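Local coordinates for FERM, ARHGEF and pleckstrin domain-containing protein 2 (Mus musculus, PDB 6D2K) that activates the small GTPase RAC1 as a guanine nucleotide exchange factor, acting in semaphorin responses, actin remodelling and the regulation of integrin signalling, at residues Met3-Met8 and Glu25-Gly30. Numbering follows the deposited sequence.
Sequences MQEKHM and EPKCDG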
# COMPACT_ATOMS: atom_id res chain seq x y z
N MET A 3 -19.66 -30.63 12.55
CA MET A 3 -19.11 -31.33 11.39
C MET A 3 -18.05 -30.48 10.67
O MET A 3 -17.60 -30.82 9.58
CB MET A 3 -20.21 -31.77 10.42
CG MET A 3 -19.74 -32.75 9.33
SD MET A 3 -19.46 -34.44 9.92
CE MET A 3 -21.14 -34.89 10.37
N GLN A 4 -17.67 -29.36 11.29
CA GLN A 4 -16.53 -28.59 10.80
C GLN A 4 -15.46 -28.51 11.86
O GLN A 4 -15.74 -28.70 13.04
CB GLN A 4 -16.92 -27.15 10.47
CG GLN A 4 -18.24 -26.96 9.77
CD GLN A 4 -18.52 -25.50 9.53
OE1 GLN A 4 -19.17 -24.83 10.34
NE2 GLN A 4 -18.01 -24.99 8.42
N GLU A 5 -14.23 -28.21 11.45
CA GLU A 5 -13.17 -27.94 12.41
C GLU A 5 -13.49 -26.66 13.19
O GLU A 5 -14.20 -25.78 12.70
CB GLU A 5 -11.83 -27.80 11.70
CG GLU A 5 -11.52 -28.93 10.72
CD GLU A 5 -11.12 -30.22 11.41
OE1 GLU A 5 -11.07 -31.26 10.73
OE2 GLU A 5 -10.87 -30.20 12.64
N LYS A 6 -12.96 -26.56 14.41
CA LYS A 6 -13.10 -25.35 15.20
C LYS A 6 -12.53 -24.19 14.39
O LYS A 6 -11.48 -24.31 13.76
CB LYS A 6 -12.36 -25.48 16.53
CG LYS A 6 -12.69 -24.40 17.55
CD LYS A 6 -11.78 -24.51 18.77
CE LYS A 6 -10.32 -24.61 18.33
NZ LYS A 6 -9.37 -24.45 19.47
N HIS A 7 -13.24 -23.06 14.40
CA HIS A 7 -12.81 -21.91 13.61
C HIS A 7 -11.95 -20.98 14.45
O HIS A 7 -12.13 -20.88 15.66
CB HIS A 7 -14.03 -21.13 13.09
CG HIS A 7 -14.76 -21.80 11.97
ND1 HIS A 7 -15.04 -23.15 11.95
CD2 HIS A 7 -15.31 -21.29 10.83
CE1 HIS A 7 -15.70 -23.45 10.85
NE2 HIS A 7 -15.89 -22.34 10.16
N MET A 8 -11.02 -20.28 13.80
CA MET A 8 -10.28 -19.21 14.45
C MET A 8 -10.97 -17.87 14.19
O MET A 8 -11.58 -17.67 13.13
CB MET A 8 -8.82 -19.17 13.98
CG MET A 8 -8.63 -19.02 12.48
SD MET A 8 -6.89 -19.12 11.97
CE MET A 8 -6.17 -17.72 12.84
N GLU A 25 -11.94 -21.67 9.38
CA GLU A 25 -11.15 -22.85 9.71
C GLU A 25 -9.70 -22.57 9.37
O GLU A 25 -9.38 -22.19 8.25
CB GLU A 25 -11.64 -24.07 8.95
CG GLU A 25 -13.03 -24.51 9.36
CD GLU A 25 -13.56 -25.65 8.52
OE1 GLU A 25 -13.88 -25.41 7.33
OE2 GLU A 25 -13.65 -26.78 9.04
N PRO A 26 -8.81 -22.75 10.36
CA PRO A 26 -7.40 -22.41 10.20
C PRO A 26 -6.78 -23.05 8.97
O PRO A 26 -5.87 -22.46 8.38
CB PRO A 26 -6.76 -22.95 11.48
CG PRO A 26 -7.87 -22.97 12.48
CD PRO A 26 -9.12 -23.25 11.71
N LYS A 27 -7.27 -24.22 8.56
CA LYS A 27 -6.68 -24.95 7.44
C LYS A 27 -7.07 -24.38 6.08
O LYS A 27 -6.47 -24.74 5.07
CB LYS A 27 -7.08 -26.42 7.50
CG LYS A 27 -8.55 -26.64 7.20
CD LYS A 27 -8.94 -28.10 7.31
CE LYS A 27 -10.43 -28.27 7.09
NZ LYS A 27 -11.18 -27.37 8.01
N CYS A 28 -8.09 -23.53 6.05
CA CYS A 28 -8.53 -22.92 4.80
C CYS A 28 -7.43 -22.07 4.16
O CYS A 28 -6.65 -21.43 4.86
CB CYS A 28 -9.77 -22.05 5.02
SG CYS A 28 -11.27 -22.96 5.43
N ASP A 29 -7.37 -22.08 2.83
CA ASP A 29 -6.47 -21.21 2.10
C ASP A 29 -6.86 -19.76 2.33
O ASP A 29 -8.01 -19.47 2.59
CB ASP A 29 -6.53 -21.51 0.60
CG ASP A 29 -5.71 -22.72 0.21
OD1 ASP A 29 -5.83 -23.16 -0.95
OD2 ASP A 29 -4.95 -23.24 1.06
N GLY A 30 -5.90 -18.85 2.21
CA GLY A 30 -6.18 -17.43 2.38
C GLY A 30 -7.35 -16.90 1.56
O GLY A 30 -8.08 -16.01 2.01
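E25 sets its CG methylene over one face of the H7 imidazole, with E25 CG 3.2 Å from H7 CE1 in a CH-pi contact displaced toward the ring's rim. The carboxylate lies nearly parallel to the ring, 12° between planes. E25 CG sits beside its own backbone N (chi1 -66°), over the ring, and the extended chi2 sends CD on beyond it. E25 OE2 meets the backbone of E5, whose N donates a bent hydrogen bond of 2.9 Å to the anti side of that oxygen. K27 NZ bonds the same OE2 at 2.7 Å from above the carboxylate plane, a salt bridge made by a long lysine chain that is straight until its last torsion turns NZ. A glutamine here would probably weaken the grip, leaving the K27 ammonium without its charged mate. H7 is also held at its edge: H7 ND1 donates to E5 O at 2.9 Å, which helps fix the ring's rotation. Deeper in, M8 and P26 run alongside with opposite sense, M8 SD lying 3.9 Å from P26 CB; flexible thioether and compact ring suit this apolar spot beside V73 and I70 of helix 69-73. P26 also suits the type I turn E25-C28, its fixed phi matching the first corner. The contact joins the N-terminal lead-in to the turn between strand 19-24 and helix 30-41, where the opening beta-hairpin of the ubiquitin-like FERM lobe passes into its helix.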